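PDB 4X2H: NTF2 domain-containing protein from Chaetomium thermophilum, which is of unknown function but carries an NTF2 domain, so it probably binds partner proteins, as nuclear-transport members of this family do. Local coordinates for residues Ser10-Tyr15 and Tyr87-Phe92; Tyr16-Ile19 and Pro24-Ser27; Gly28-Asn33 and Ile154-Trp159; Arg51-Pro56 and Asp60-Glu65. All coordinates share one frame; numbering follows the deposited sequence.

Contact 1 of 4, residues Ser10-Tyr15 and Tyr87-Phe92; sequences SFVEWY and YDVDCF
Val12 on the helix and Phe92 on the strand mark the closest approach of the two backbones, with Val12 CA 8.2 Å from Phe92 CA, and no hydrogen bond joins the segments. One valine fork spans the gap. Its CG1 branch, anti to the backbone N (chi1 169°), reaches Val89, where Val12 CG1 lies 4.1 Å from Val89 CG2. The other branch goes to the aromatic ring: Val12 CG2 sits over one face of Phe92, displaced toward the rim and 4.1 Å from Phe92 CG. Each methyl of the helix residue thus has its own apolar partner on the strand. Val89 and Phe92 are three positions apart, a spacing that would put them on opposite faces of a regular strand; both nevertheless point toward the helix because Asp90 and Cys91 together face Ser128 in a classic beta bulge, which shifts the alternation by one residue. Cys91 can form an interchain disulfide, and Asp90 and Cys91 pack on the backbone of the other protein chain in the assembly. Val89 also touches Tyr16, and Phe92 extends the contact to Ala8 and Lys9, all on helix 3-20, while Val89 meets Val127 of the adjoining strand 122-135.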
loop_
_atom_site.group_PDB
_atom_site.type_symbol
_atom_site.label_atom_id
_atom_site.label_comp_id
_atom_site.label_asym_id
_atom_site.label_seq_id
_atom_site.Cartn_x
_atom_site.Cartn_y
_atom_site.Cartn_z
ATOM N N SER B 10 -3.249 -10.215 10.737
ATOM C CA SER B 10 -3.181 -9.963 12.168
ATOM C C SER B 10 -3.050 -8.466 12.455
ATOM O O SER B 10 -3.694 -7.945 13.366
ATOM C CB SER B 10 -2.009 -10.733 12.781
ATOM O OG SER B 10 -1.862 -10.422 14.153
ATOM N N PHE B 11 -2.225 -7.773 11.675
ATOM C CA PHE B 11 -2.036 -6.345 11.872
ATOM C C PHE B 11 -3.307 -5.573 11.553
ATOM O O PHE B 11 -3.717 -4.700 12.316
ATOM C CB PHE B 11 -0.891 -5.803 11.012
ATOM C CG PHE B 11 -0.854 -4.305 10.966
ATOM C CD1 PHE B 11 -0.248 -3.588 11.978
ATOM C CD2 PHE B 11 -1.471 -3.611 9.934
ATOM C CE1 PHE B 11 -0.226 -2.206 11.949
ATOM C CE2 PHE B 11 -1.461 -2.231 9.903
ATOM C CZ PHE B 11 -0.844 -1.528 10.909
ATOM N N VAL B 12 -3.920 -5.887 10.417
ATOM C CA VAL B 12 -5.116 -5.172 9.984
ATOM C C VAL B 12 -6.235 -5.357 11.001
ATOM O O VAL B 12 -6.932 -4.405 11.358
ATOM C CB VAL B 12 -5.582 -5.648 8.589
ATOM C CG1 VAL B 12 -6.975 -5.099 8.256
ATOM C CG2 VAL B 12 -4.586 -5.218 7.526
ATOM N N GLU B 13 -6.403 -6.586 11.475
ATOM C CA GLU B 13 -7.451 -6.879 12.440
ATOM C C GLU B 13 -7.205 -6.086 13.718
ATOM O O GLU B 13 -8.131 -5.524 14.291
ATOM C CB GLU B 13 -7.512 -8.380 12.734
ATOM C CG GLU B 13 -8.743 -8.815 13.515
ATOM C CD GLU B 13 -8.829 -10.323 13.681
ATOM O OE1 GLU B 13 -8.281 -11.051 12.825
ATOM O OE2 GLU B 13 -9.444 -10.782 14.667
ATOM N N TRP B 14 -5.949 -6.017 14.144
ATOM C CA TRP B 14 -5.605 -5.300 15.367
ATOM C C TRP B 14 -5.806 -3.795 15.223
ATOM O O TRP B 14 -6.473 -3.168 16.040
ATOM C CB TRP B 14 -4.152 -5.573 15.774
ATOM C CG TRP B 14 -3.721 -4.693 16.911
ATOM C CD1 TRP B 14 -4.002 -4.872 18.231
ATOM C CD2 TRP B 14 -2.949 -3.487 16.825
ATOM N NE1 TRP B 14 -3.460 -3.852 18.973
ATOM C CE2 TRP B 14 -2.807 -2.989 18.134
ATOM C CE3 TRP B 14 -2.375 -2.776 15.767
ATOM C CZ2 TRP B 14 -2.112 -1.819 18.416
ATOM C CZ3 TRP B 14 -1.681 -1.609 16.049
ATOM C CH2 TRP B 14 -1.559 -1.142 17.363
ATOM N N TYR B 15 -5.215 -3.229 14.176
ATOM C CA TYR B 15 -5.158 -1.785 13.985
ATOM C C TYR B 15 -6.548 -1.139 13.923
ATOM O O TYR B 15 -6.845 -0.191 14.651
ATOM C CB TYR B 15 -4.367 -1.477 12.708
ATOM C CG TYR B 15 -4.225 -0.007 12.407
ATOM C CD1 TYR B 15 -3.160 0.729 12.911
ATOM C CD2 TYR B 15 -5.155 0.650 11.615
ATOM C CE1 TYR B 15 -3.034 2.080 12.639
ATOM C CE2 TYR B 15 -5.033 1.991 11.334
ATOM C CZ TYR B 15 -3.975 2.705 11.851
ATOM O OH TYR B 15 -3.860 4.047 11.567
ATOM N N TYR B 87 -14.671 2.459 10.947
ATOM C CA TYR B 87 -13.921 1.988 9.792
ATOM C C TYR B 87 -14.282 0.551 9.451
ATOM O O TYR B 87 -14.225 -0.330 10.308
ATOM C CB TYR B 87 -12.413 2.097 10.051
ATOM C CG TYR B 87 -11.906 3.518 10.072
ATOM C CD1 TYR B 87 -12.035 4.308 11.206
ATOM C CD2 TYR B 87 -11.300 4.073 8.955
ATOM C CE1 TYR B 87 -11.572 5.612 11.221
ATOM C CE2 TYR B 87 -10.838 5.370 8.964
ATOM C CZ TYR B 87 -10.978 6.135 10.098
ATOM O OH TYR B 87 -10.521 7.431 10.113
ATOM N N ASP B 88 -14.642 0.325 8.192
ATOM C CA ASP B 88 -14.938 -1.007 7.675
ATOM C C ASP B 88 -13.916 -1.361 6.616
ATOM O O ASP B 88 -13.841 -0.690 5.593
ATOM C CB ASP B 88 -16.343 -1.069 7.066
ATOM C CG ASP B 88 -17.445 -1.110 8.107
ATOM O OD1 ASP B 88 -17.150 -0.983 9.313
ATOM O OD2 ASP B 88 -18.621 -1.262 7.707
ATOM N N VAL B 89 -13.127 -2.406 6.858
ATOM C CA VAL B 89 -12.127 -2.838 5.893
ATOM C C VAL B 89 -12.769 -3.720 4.829
ATOM O O VAL B 89 -13.469 -4.682 5.150
ATOM C CB VAL B 89 -10.978 -3.611 6.576
ATOM C CG1 VAL B 89 -9.984 -4.118 5.547
ATOM C CG2 VAL B 89 -10.287 -2.726 7.593
ATOM N N ASP B 90 -12.521 -3.384 3.566
ATOM C CA ASP B 90 -13.087 -4.118 2.438
ATOM C C ASP B 90 -12.054 -5.017 1.775
ATOM O O ASP B 90 -12.390 -6.073 1.242
ATOM C CB ASP B 90 -13.658 -3.145 1.402
ATOM C CG ASP B 90 -14.976 -2.530 1.838
ATOM O OD1 ASP B 90 -15.781 -3.228 2.489
ATOM O OD2 ASP B 90 -15.210 -1.345 1.522
ATOM N N CYS B 91 -10.794 -4.597 1.799
ATOM C CA CYS B 91 -9.728 -5.408 1.226
ATOM C C CYS B 91 -8.366 -4.956 1.708
ATOM O O CYS B 91 -8.191 -3.820 2.145
ATOM C CB CYS B 91 -9.773 -5.355 -0.305
ATOM S SG CYS B 91 -9.458 -3.718 -1.024
ATOM N N PHE B 92 -7.405 -5.867 1.649
ATOM C CA PHE B 92 -6.013 -5.496 1.836
ATOM C C PHE B 92 -5.116 -6.420 1.037
ATOM O O PHE B 92 -5.528 -7.507 0.622
ATOM C CB PHE B 92 -5.625 -5.515 3.320
ATOM C CG PHE B 92 -5.745 -6.865 3.967
ATOM C CD1 PHE B 92 -6.947 -7.278 4.521
ATOM C CD2 PHE B 92 -4.651 -7.714 4.038
ATOM C CE1 PHE B 92 -7.058 -8.514 5.126
ATOM C CE2 PHE B 92 -4.758 -8.955 4.642
ATOM C CZ PHE B 92 -5.962 -9.354 5.188
#

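Contact 2 of 4, residues Tyr16-Ile19 and Pro24-Ser27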
loop_
_atom_site.group_PDB
_atom_site.type_symbol
_atom_site.label_atom_id
_atom_site.label_comp_id
_atom_site.label_asym_id
_atom_site.label_seq_id
_atom_site.Cartn_x
_atom_site.Cartn_y
_atom_site.Cartn_z
ATOM N N TYR B 16 -7.411 -1.659 13.067
ATOM C CA TYR B 16 -8.725 -1.053 12.902
ATOM C C TYR B 16 -9.668 -1.411 14.052
ATOM O O TYR B 16 -10.634 -0.699 14.305
ATOM C CB TYR B 16 -9.294 -1.445 11.538
ATOM C CG TYR B 16 -8.451 -0.862 10.419
ATOM C CD1 TYR B 16 -8.588 0.466 10.038
ATOM C CD2 TYR B 16 -7.484 -1.626 9.781
ATOM C CE1 TYR B 16 -7.802 1.009 9.035
ATOM C CE2 TYR B 16 -6.694 -1.095 8.787
ATOM C CZ TYR B 16 -6.854 0.220 8.414
ATOM O OH TYR B 16 -6.055 0.741 7.420
ATOM N N ARG B 17 -9.370 -2.484 14.782
ATOM C CA ARG B 17 -10.135 -2.791 15.988
ATOM C C ARG B 17 -9.853 -1.739 17.065
ATOM O O ARG B 17 -10.764 -1.311 17.772
ATOM C CB ARG B 17 -9.807 -4.192 16.514
ATOM C CG ARG B 17 -10.716 -4.664 17.646
ATOM C CD ARG B 17 -10.099 -5.815 18.433
ATOM N NE ARG B 17 -9.353 -6.736 17.575
ATOM C CZ ARG B 17 -8.127 -7.197 17.828
ATOM N NH1 ARG B 17 -7.472 -6.840 18.926
ATOM N NH2 ARG B 17 -7.549 -8.028 16.971
ATOM N N GLN B 18 -8.595 -1.322 17.192
ATOM C CA GLN B 18 -8.239 -0.295 18.172
ATOM C C GLN B 18 -8.992 1.000 17.870
ATOM O O GLN B 18 -9.602 1.598 18.756
ATOM C CB GLN B 18 -6.729 -0.017 18.183
ATOM C CG GLN B 18 -5.829 -1.219 18.473
ATOM C CD GLN B 18 -6.401 -2.163 19.517
ATOM O OE1 GLN B 18 -6.838 -3.274 19.202
ATOM N NE2 GLN B 18 -6.399 -1.727 20.766
ATOM N N ILE B 19 -8.948 1.423 16.612
ATOM C CA ILE B 19 -9.585 2.665 16.213
ATOM C C ILE B 19 -11.081 2.584 16.486
ATOM O O ILE B 19 -11.650 3.478 17.108
ATOM C CB ILE B 19 -9.317 2.977 14.731
ATOM C CG1 ILE B 19 -7.811 3.179 14.520
ATOM C CG2 ILE B 19 -10.095 4.222 14.289
ATOM C CD1 ILE B 19 -7.391 3.434 13.086
ATOM N N PRO B 24 -5.792 3.498 21.505
ATOM C CA PRO B 24 -4.641 4.049 20.776
ATOM C C PRO B 24 -3.934 3.026 19.890
ATOM O O PRO B 24 -3.893 1.841 20.228
ATOM C CB PRO B 24 -3.715 4.525 21.898
ATOM C CG PRO B 24 -4.047 3.648 23.050
ATOM C CD PRO B 24 -5.519 3.361 22.947
ATOM N N VAL B 25 -3.382 3.488 18.770
ATOM C CA VAL B 25 -2.611 2.624 17.878
ATOM C C VAL B 25 -1.117 2.953 17.902
ATOM O O VAL B 25 -0.341 2.344 17.175
ATOM C CB VAL B 25 -3.118 2.714 16.418
ATOM C CG1 VAL B 25 -4.518 2.133 16.303
ATOM C CG2 VAL B 25 -3.087 4.152 15.911
ATOM N N ALA B 26 -0.715 3.897 18.750
ATOM C CA ALA B 26 0.676 4.357 18.781
ATOM C C ALA B 26 1.664 3.230 19.093
ATOM O O ALA B 26 2.817 3.262 18.652
ATOM C CB ALA B 26 0.831 5.482 19.795
ATOM N N SER B 27 1.217 2.232 19.846
ATOM C CA SER B 27 2.085 1.117 20.211
ATOM C C SER B 27 2.423 0.246 19.000
ATOM O O SER B 27 3.323 -0.595 19.067
ATOM C CB SER B 27 1.434 0.263 21.300
ATOM O OG SER B 27 0.364 -0.501 20.779
#
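Val25 closes an apolar contact between the last turn of helix 3-20 and the loop that follows it, a fold-back in which the chain leaves the helix, reverses and lies against it. The backbones approach most closely where Gln18 CA is 6.2 Å from Pro24 CA, and no hydrogen bond links the two segments, so the fit rests on van der Waals contact. A single methyl does most of the work. With Val25 CG1 anti to its own carbonyl carbon (chi1 -67°), that branch is carried to the helix and fits against two consecutive residues: Val25 CG1 lies 3.6 Å from Gln18 CB and 3.9 Å from Ile19 CG1. The side chains of Ile19 and Val25 meet at a slant. Beside them Pro24 contributes its backbone rather than its ring, Pro24 O standing 4.0 Å from Gln18 CB, a carbon-to-oxygen contact with no bond implied. Helix 56-66 holds the loop from its other flank: Asp60 OD1 accepts a hydrogen bond from the Val25 backbone N, and the Val25 side chain touches Trp59. Ile19 packs on Leu63 of that helix and on Tyr87 of strand 83-96, while Val25 also rests on Tyr15 of helix 3-20.

Contact 3 of 4, residues Gly28-Asn33 and Ile154-Trp159; sequences GYVNNN and ILVPNW
Asn33 leads the contact from the loop toward Asn158, just past the end of strand 145-157. From CB, which points toward the other segment, the chain runs to CG anti to the backbone N (chi1 180°), and the amide then divides its work. Asn33 ND2 approaches Asn158 OD1 at 2.9 Å, but the N-H...O angle of 129° makes this a weak hydrogen bond; the two amide planes stand nearly perpendicular, 81° apart. Asn33 OD1 is engaged more firmly, accepting from Tyr36 N, and it also accepts a hydrogen bond from a water 2.8 Å away. That water accepts in turn from the backbone of Trp159, whose N is 2.9 Å from it, giving the segments a second, bridged connection. Asn158 is equally well occupied: OD1 also receives Asp160 N, and ND2 donates to Arg171 O. With an alanine in place of Asn158, Arg171 O and Asp160 N would probably lose their mates and Asn33 ND2 its acceptor, within a buried polar cluster. An apolar pair completes the contact, Val30 CG1 meeting Val156 CG2 at 3.7 Å with the side chains crossing at about a right angle. Tyr36 borders both valines. A backbone hydrogen bond from Asn33 N to Val30 O, 3.1 Å, ties the two contributing residues of the loop together. An asparagine whose side-chain oxygen meets a backbone N of the first turn is a classic helix N-cap, here starting helix 34-39 against the sheet of the NTF2 fold.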
loop_
_atom_site.group_PDB
_atom_site.type_symbol
_atom_site.label_atom_id
_atom_site.label_comp_id
_atom_site.label_asym_id
_atom_site.label_seq_id
_atom_site.Cartn_x
_atom_site.Cartn_y
_atom_site.Cartn_z
ATOM N N GLY B 28 1.712 0.456 17.896
ATOM C CA GLY B 28 1.951 -0.299 16.676
ATOM C C GLY B 28 3.011 0.311 15.772
ATOM O O GLY B 28 3.301 -0.227 14.705
ATOM N N TYR B 29 3.588 1.433 16.198
ATOM C CA TYR B 29 4.606 2.141 15.412
ATOM C C TYR B 29 6.010 1.906 15.959
ATOM O O TYR B 29 6.174 1.529 17.119
ATOM C CB TYR B 29 4.306 3.636 15.390
ATOM C CG TYR B 29 3.053 3.987 14.628
ATOM C CD1 TYR B 29 1.799 3.775 15.186
ATOM C CD2 TYR B 29 3.120 4.521 13.348
ATOM C CE1 TYR B 29 0.652 4.091 14.501
ATOM C CE2 TYR B 29 1.965 4.843 12.651
ATOM C CZ TYR B 29 0.739 4.617 13.234
ATOM O OH TYR B 29 -0.410 4.930 12.558
ATOM N N VAL B 30 7.025 2.145 15.129
ATOM C CA VAL B 30 8.407 1.891 15.530
ATOM C C VAL B 30 8.888 2.839 16.627
ATOM O O VAL B 30 9.801 2.497 17.373
ATOM C CB VAL B 30 9.387 2.004 14.336
ATOM C CG1 VAL B 30 9.142 0.879 13.329
ATOM C CG2 VAL B 30 9.310 3.394 13.690
ATOM N N ASN B 31 8.273 4.014 16.731
ATOM C CA ASN B 31 8.761 5.060 17.634
ATOM C C ASN B 31 8.950 4.594 19.075
ATOM O O ASN B 31 9.948 4.929 19.712
ATOM C CB ASN B 31 7.813 6.261 17.633
ATOM C CG ASN B 31 7.674 6.890 16.270
ATOM O OD1 ASN B 31 7.503 6.193 15.269
ATOM N ND2 ASN B 31 7.756 8.218 16.217
ATOM N N ASN B 32 7.992 3.826 19.581
ATOM C CA ASN B 32 8.009 3.406 20.979
ATOM C C ASN B 32 8.510 1.974 21.144
ATOM O O ASN B 32 8.082 1.254 22.047
ATOM C CB ASN B 32 6.613 3.554 21.586
ATOM C CG ASN B 32 6.109 4.985 21.534
ATOM O OD1 ASN B 32 6.891 5.935 21.618
ATOM N ND2 ASN B 32 4.799 5.148 21.385
ATOM N N ASN B 33 9.424 1.572 20.265
ATOM C CA ASN B 33 10.039 0.253 20.336
ATOM C C ASN B 33 11.451 0.356 20.904
ATOM O O ASN B 33 12.234 1.215 20.493
ATOM C CB ASN B 33 10.063 -0.405 18.955
ATOM C CG ASN B 33 10.698 -1.782 18.979
ATOM O OD1 ASN B 33 11.865 -1.949 18.628
ATOM N ND2 ASN B 33 9.930 -2.774 19.406
ATOM N N ILE B 154 4.265 0.674 5.633
ATOM C CA ILE B 154 5.454 -0.153 5.571
ATOM C C ILE B 154 5.661 -0.764 6.953
ATOM O O ILE B 154 5.803 -0.052 7.950
ATOM C CB ILE B 154 6.694 0.628 5.120
ATOM C CG1 ILE B 154 6.502 1.093 3.677
ATOM C CG2 ILE B 154 7.935 -0.255 5.210
ATOM C CD1 ILE B 154 7.560 2.055 3.188
ATOM N N LEU B 155 5.648 -2.088 7.004
ATOM C CA LEU B 155 5.818 -2.809 8.256
ATOM C C LEU B 155 7.201 -3.428 8.349
ATOM O O LEU B 155 7.714 -3.940 7.357
ATOM C CB LEU B 155 4.763 -3.896 8.391
ATOM C CG LEU B 155 3.307 -3.439 8.370
ATOM C CD1 LEU B 155 2.412 -4.655 8.330
ATOM C CD2 LEU B 155 2.981 -2.567 9.579
ATOM N N VAL B 156 7.790 -3.383 9.543
ATOM C CA VAL B 156 9.098 -3.994 9.796
ATOM C C VAL B 156 9.014 -4.921 11.013
ATOM O O VAL B 156 8.100 -4.800 11.834
ATOM C CB VAL B 156 10.197 -2.926 10.017
ATOM C CG1 VAL B 156 10.438 -2.124 8.741
ATOM C CG2 VAL B 156 9.839 -2.000 11.167
ATOM N N PRO B 157 9.954 -5.875 11.125
ATOM C CA PRO B 157 9.924 -6.827 12.241
ATOM C C PRO B 157 10.058 -6.166 13.610
ATOM O O PRO B 157 10.856 -5.241 13.767
ATOM C CB PRO B 157 11.136 -7.725 11.970
ATOM C CG PRO B 157 11.413 -7.587 10.531
ATOM C CD PRO B 157 11.024 -6.189 10.165
ATOM N N ASN B 158 9.284 -6.635 14.582
ATOM C CA ASN B 158 9.490 -6.252 15.976
ATOM C C ASN B 158 10.449 -7.240 16.619
ATOM O O ASN B 158 10.045 -8.331 17.021
ATOM C CB ASN B 158 8.168 -6.215 16.747
ATOM C CG ASN B 158 8.334 -5.688 18.168
ATOM O OD1 ASN B 158 9.454 -5.563 18.677
ATOM N ND2 ASN B 158 7.218 -5.387 18.818
ATOM N N TRP B 159 11.720 -6.857 16.712
ATOM C CA TRP B 159 12.754 -7.757 17.213
ATOM C C TRP B 159 12.549 -8.115 18.683
ATOM O O TRP B 159 13.081 -9.117 19.158
ATOM C CB TRP B 159 14.142 -7.135 17.038
ATOM C CG TRP B 159 14.474 -6.749 15.635
ATOM C CD1 TRP B 159 14.826 -5.507 15.191
ATOM C CD2 TRP B 159 14.481 -7.604 14.481
ATOM N NE1 TRP B 159 15.062 -5.538 13.840
ATOM C CE2 TRP B 159 14.857 -6.812 13.379
ATOM C CE3 TRP B 159 14.216 -8.960 14.276
ATOM C CZ2 TRP B 159 14.966 -7.330 12.087
ATOM C CZ3 TRP B 159 14.330 -9.474 12.994
ATOM C CH2 TRP B 159 14.698 -8.658 11.916
HETATM O O HOH W 1 12.526 -4.054 16.884
#

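Contact 4 of 4, residues Arg51-Pro56 and Asp60-Glu65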
loop_
_atom_site.group_PDB
_atom_site.type_symbol
_atom_site.label_atom_id
_atom_site.label_comp_id
_atom_site.label_asym_id
_atom_site.label_seq_id
_atom_site.Cartn_x
_atom_site.Cartn_y
_atom_site.Cartn_z
ATOM N N ARG B 51 -1.140 15.684 5.319
ATOM C CA ARG B 51 -0.462 16.394 6.398
ATOM C C ARG B 51 0.562 15.482 7.066
ATOM O O ARG B 51 0.211 14.413 7.563
ATOM C CB ARG B 51 -1.467 16.887 7.436
ATOM C CG ARG B 51 -0.850 17.749 8.530
ATOM C CD ARG B 51 -1.874 18.088 9.594
ATOM N NE ARG B 51 -1.448 17.658 10.921
ATOM C CZ ARG B 51 -2.240 17.616 11.988
ATOM N NH1 ARG B 51 -3.515 17.975 11.895
ATOM N NH2 ARG B 51 -1.756 17.208 13.152
ATOM N N VAL B 52 1.822 15.898 7.088
ATOM C CA VAL B 52 2.841 15.116 7.780
ATOM C C VAL B 52 2.652 15.288 9.282
ATOM O O VAL B 52 2.621 16.408 9.788
ATOM C CB VAL B 52 4.269 15.528 7.362
ATOM C CG1 VAL B 52 5.311 14.761 8.165
ATOM C CG2 VAL B 52 4.470 15.277 5.870
ATOM N N VAL B 53 2.515 14.166 9.982
ATOM C CA VAL B 53 2.249 14.159 11.415
ATOM C C VAL B 53 3.492 13.652 12.134
ATOM O O VAL B 53 4.022 12.597 11.795
ATOM C CB VAL B 53 1.017 13.286 11.741
ATOM C CG1 VAL B 53 0.803 13.159 13.244
ATOM C CG2 VAL B 53 -0.225 13.872 11.074
ATOM N N ALA B 54 3.952 14.410 13.124
ATOM C CA ALA B 54 5.273 14.191 13.702
ATOM C C ALA B 54 5.369 12.884 14.474
ATOM O O ALA B 54 6.412 12.230 14.448
ATOM C CB ALA B 54 5.644 15.355 14.609
ATOM N N THR B 55 4.296 12.510 15.164
ATOM C CA THR B 55 4.321 11.329 16.026
ATOM C C THR B 55 3.024 10.521 15.972
ATOM O O THR B 55 1.962 11.064 15.665
ATOM C CB THR B 55 4.573 11.717 17.496
ATOM O OG1 THR B 55 3.497 12.542 17.963
ATOM C CG2 THR B 55 5.892 12.460 17.643
ATOM N N PRO B 56 3.108 9.214 16.287
ATOM C CA PRO B 56 1.928 8.350 16.409
ATOM C C PRO B 56 0.956 8.856 17.466
ATOM O O PRO B 56 -0.257 8.670 17.338
ATOM C CB PRO B 56 2.521 6.996 16.828
ATOM C CG PRO B 56 3.922 7.035 16.404
ATOM C CD PRO B 56 4.358 8.461 16.490
ATOM N N ASP B 60 -3.059 9.585 17.118
ATOM C CA ASP B 60 -4.091 9.116 18.043
ATOM C C ASP B 60 -5.004 10.267 18.479
ATOM O O ASP B 60 -6.223 10.100 18.610
ATOM C CB ASP B 60 -3.460 8.452 19.271
ATOM C CG ASP B 60 -3.218 6.957 19.079
ATOM O OD1 ASP B 60 -4.037 6.295 18.405
ATOM O OD2 ASP B 60 -2.212 6.438 19.613
ATOM N N THR B 61 -4.419 11.442 18.688
ATOM C CA THR B 61 -5.193 12.610 19.102
ATOM C C THR B 61 -6.110 13.081 17.977
ATOM O O THR B 61 -7.259 13.464 18.214
ATOM C CB THR B 61 -4.271 13.762 19.541
ATOM O OG1 THR B 61 -3.519 13.353 20.687
ATOM C CG2 THR B 61 -5.073 15.011 19.894
ATOM N N MET B 62 -5.602 13.045 16.750
ATOM C CA MET B 62 -6.387 13.436 15.585
ATOM C C MET B 62 -7.588 12.511 15.401
ATOM O O MET B 62 -8.681 12.960 15.039
ATOM C CB MET B 62 -5.507 13.432 14.333
ATOM C CG MET B 62 -4.437 14.515 14.352
ATOM S SD MET B 62 -3.153 14.294 13.107
ATOM C CE MET B 62 -4.088 14.504 11.599
ATOM N N LEU B 63 -7.388 11.221 15.655
ATOM C CA LEU B 63 -8.479 10.256 15.572
ATOM C C LEU B 63 -9.548 10.571 16.615
ATOM O O LEU B 63 -10.742 10.499 16.330
ATOM C CB LEU B 63 -7.955 8.832 15.761
ATOM C CG LEU B 63 -7.230 8.225 14.558
ATOM C CD1 LEU B 63 -6.502 6.954 14.976
ATOM C CD2 LEU B 63 -8.205 7.940 13.418
ATOM N N LYS B 64 -9.109 10.921 17.820
ATOM C CA LYS B 64 -10.030 11.336 18.877
ATOM C C LYS B 64 -10.836 12.557 18.457
ATOM O O LYS B 64 -12.055 12.605 18.645
ATOM C CB LYS B 64 -9.272 11.648 20.169
ATOM C CG LYS B 64 -8.846 10.425 20.959
ATOM C CD LYS B 64 -8.163 10.824 22.259
ATOM C CE LYS B 64 -6.684 10.489 22.233
ATOM N NZ LYS B 64 -5.952 11.085 23.386
ATOM N N GLU B 65 -10.151 13.543 17.892
ATOM C CA GLU B 65 -10.796 14.785 17.486
ATOM C C GLU B 65 -11.779 14.540 16.349
ATOM O O GLU B 65 -12.813 15.201 16.266
ATOM C CB GLU B 65 -9.748 15.818 17.070
ATOM C CG GLU B 65 -8.892 16.314 18.230
ATOM C CD GLU B 65 -7.667 17.094 17.776
ATOM O OE1 GLU B 65 -7.315 17.025 16.578
ATOM O OE2 GLU B 65 -7.052 17.776 18.624
#
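Pro56 and Asp60 bring the backbones together at the start of helix 56-66, Pro56 CA lying 6.3 Å from Asp60 CA, whereas farther along Val53 CA and Met62 CA are 9.6 Å apart. The close end is one helical turn: Asp60 N donates to Pro56 O at 3.0 Å with an N-H...O angle of 158°. Thr55 just ahead is the N-cap, its OG1 accepting from Glu58 N. The wider end is filled by Met62, which reaches from the helix across to strand 51-53. Its thioether comes over one face of the Arg51 guanidinium from the opposite direction, with Met62 SD 3.2 Å from Arg51 NH2. A bend about the final torsion (chi3 65°) turns the methyl onto the same group, so that Met62 CE lies 3.5 Å from Arg51 NH1, toward the rim of the plane. Val53 adds an apolar flank, Val53 CG2 touching Met62 SD at 3.6 Å, the two side chains running antiparallel alongside one another. The charge of Arg51 is met by a salt bridge from NH2 to Glu58 OE1. Exchanging Arg51 for an alanine would probably cost Glu58 this counter-charge and take the flat cover off the methionine thioether. Val53 and Met62 both rest on Ile48 of strand 45-48, next in the sheet, and Arg51 and Met62 also pack against apolar side chains of the other protein chain.

Contacts 1, 3 and 4 each involve a strand of the same sheet, while contact 2 joins helix 3-20 to the loop that follows it. Contacts 1 and 2 share helix 3-20, their centres about 11 Å apart, and join where Tyr87 CD1 meets Ile19 CG2 at 3.6 Å. Contact 2 lies about 12 Å, centre to centre, from contact 4, with Ala26 CB 3.7 Å from Pro56 CB. Contact 3 continues the same loop: Tyr29 CB reaches Pro56 CG of contact 4 at 3.6 Å, and Trp14 CH2 of contact 1 lies 3.7 Å from Gly28 CA. Contacts 1 and 4, about 19 Å apart between centres, involve the outermost strands, 83-96 and 51-53, and both border the other protein chain.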